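Local coordinates for L-iditol 2-dehydrogenase (Clostridium scindens, PDB 4OH1) that probably oxidises polyols such as L-iditol with NAD+, as a zinc-containing member of the alcohol dehydrogenase family, at the interface of chains A and B. Residues are numbered along the deposited sequence; one frame, centred on the assembly and turned at random. Chains: chain A/B, L-iditol 2-dehydrogenase.

The interface of chains A and B. Residues chain A 112-113, 115, 303; chain B 112-113, 115, 303.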
loop_
_atom_site.group_PDB
_atom_site.type_symbol
_atom_site.label_atom_id
_atom_site.label_comp_id
_atom_site.label_asym_id
_atom_site.label_seq_id
_atom_site.Cartn_x
_atom_site.Cartn_y
_atom_site.Cartn_z
ATOM N N CYS A 112 7.665 5.755 -19.043
ATOM C CA CYS A 112 7.342 7.115 -18.735
ATOM C C CYS A 112 5.858 7.191 -18.528
ATOM O O CYS A 112 5.427 7.705 -17.541
ATOM C CB CYS A 112 7.790 8.086 -19.850
ATOM S SG CYS A 112 9.485 8.684 -19.505
ATOM N N ARG A 113 5.067 6.639 -19.437
ATOM C CA ARG A 113 3.632 6.837 -19.337
ATOM C C ARG A 113 2.883 5.850 -18.424
ATOM O O ARG A 113 1.646 5.846 -18.376
ATOM C CB ARG A 113 3.079 6.946 -20.720
ATOM C CG ARG A 113 3.621 8.295 -21.279
ATOM C CD ARG A 113 3.315 8.528 -22.690
ATOM N NE ARG A 113 3.508 7.369 -23.550
ATOM C CZ ARG A 113 3.193 7.395 -24.847
ATOM N NH1 ARG A 113 2.722 8.524 -25.402
ATOM N NH2 ARG A 113 3.341 6.313 -25.597
ATOM N N GLY A 115 4.277 6.093 -15.371
ATOM C CA GLY A 115 4.711 6.808 -14.183
ATOM C C GLY A 115 6.102 6.411 -13.709
ATOM O O GLY A 115 6.623 6.976 -12.704
ATOM N N TRP A 303 9.943 11.068 -8.962
ATOM C CA TRP A 303 9.059 12.031 -8.336
ATOM C C TRP A 303 9.460 12.450 -6.930
ATOM O O TRP A 303 8.607 12.759 -6.149
ATOM C CB TRP A 303 7.643 11.470 -8.261
ATOM C CG TRP A 303 7.182 10.872 -9.577
ATOM C CD1 TRP A 303 6.723 9.609 -9.760
ATOM C CD2 TRP A 303 7.117 11.515 -10.876
ATOM N NE1 TRP A 303 6.391 9.416 -11.085
ATOM C CE2 TRP A 303 6.603 10.574 -11.781
ATOM C CE3 TRP A 303 7.438 12.789 -11.355
ATOM C CZ2 TRP A 303 6.425 10.856 -13.137
ATOM C CZ3 TRP A 303 7.280 13.058 -12.719
ATOM C CH2 TRP A 303 6.773 12.101 -13.575
ATOM N N CYS B 112 2.813 17.868 -11.284
ATOM C CA CYS B 112 3.392 17.086 -12.333
ATOM C C CYS B 112 4.612 16.413 -11.774
ATOM O O CYS B 112 4.748 15.236 -11.909
ATOM C CB CYS B 112 3.755 17.943 -13.565
ATOM S SG CYS B 112 2.343 17.983 -14.729
ATOM N N ARG B 113 5.485 17.152 -11.104
ATOM C CA ARG B 113 6.743 16.555 -10.692
ATOM C C ARG B 113 6.716 15.791 -9.357
ATOM O O ARG B 113 7.760 15.362 -8.850
ATOM C CB ARG B 113 7.808 17.599 -10.789
ATOM C CG ARG B 113 7.985 17.871 -12.312
ATOM C CD ARG B 113 8.886 18.980 -12.623
ATOM N NE ARG B 113 8.703 20.161 -11.791
ATOM C CZ ARG B 113 9.501 21.226 -11.894
ATOM N NH1 ARG B 113 10.481 21.245 -12.812
ATOM N NH2 ARG B 113 9.337 22.270 -11.095
ATOM N N GLY B 115 4.368 13.398 -9.650
ATOM C CA GLY B 115 3.741 12.248 -10.280
ATOM C C GLY B 115 2.229 12.373 -10.403
ATOM O O GLY B 115 1.554 11.460 -10.962
ATOM N N TRP B 303 -1.529 7.903 -15.391
ATOM C CA TRP B 303 -0.718 6.776 -15.807
ATOM C C TRP B 303 -1.495 5.508 -16.123
ATOM O O TRP B 303 -0.976 4.445 -15.936
ATOM C CB TRP B 303 0.298 6.433 -14.722
ATOM C CG TRP B 303 1.035 7.655 -14.206
ATOM C CD1 TRP B 303 1.110 8.052 -12.913
ATOM C CD2 TRP B 303 1.812 8.617 -14.967
ATOM N NE1 TRP B 303 1.867 9.201 -12.815
ATOM C CE2 TRP B 303 2.324 9.552 -14.056
ATOM C CE3 TRP B 303 2.125 8.770 -16.322
ATOM C CZ2 TRP B 303 3.108 10.637 -14.454
ATOM C CZ3 TRP B 303 2.890 9.872 -16.717
ATOM C CH2 TRP B 303 3.371 10.771 -15.786
#
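A:Trp303 lays one face of its indole over B:Gly115, and B:Trp303 does the same to A:Gly115 across a two-fold axis. B:Gly115 CA sits 3.5 Å from A:Trp303 CD2, above the seam of the two fused rings. This is a CH-pi contact, and it is the tightly packed part of the patch. Glycine brings no side chain, and the ring can lie close to the backbone.

The tips of the two indoles meet near the axis. A:Trp303 CZ2 and B:Trp303 CZ2 are 3.6 Å apart. Farther along the six-membered ring, A:Trp303 CZ3 lies 3.4 Å from the backbone oxygen O of B:Cys112. A:Trp303 CE3 lies 3.6 Å from B:Arg113 O, the backbone oxygen of the next residue. In each tryptophan CG is anti to the carbonyl carbon (chi1 -48°), which, with chi2 at 125°, helps turn the indole toward the partner.

Each ring is also tied to its own chain. A:Trp303 NE1, the indole N-H, donates to A:Gly115 O at 2.9 Å. It meets a lone pair in the carbonyl plane, but the oxygen lies 26° out of the ring plane. One glycine thus takes the N-H of its own tryptophan and offers CA to the other. The bond should help fix the ring's rotation.

The arginine side chain is the loose part. A:Arg113 touches B:Trp303 through its backbone, with CA 3.9 Å from CE3, while its guanidinium runs away from the indole.

Cys112 and Arg113 close the short helix 110-113 in the lobe that binds the structural zinc, and Cys112 is one of its four cysteine ligands. Gly115 follows in a loop. Trp303 stands in the loop between strand 294-297 and helix 305-311. Zinc lobe and tryptophan loop therefore interlock across the chains, in what may be one of the subunit contacts of the deposited tetramer.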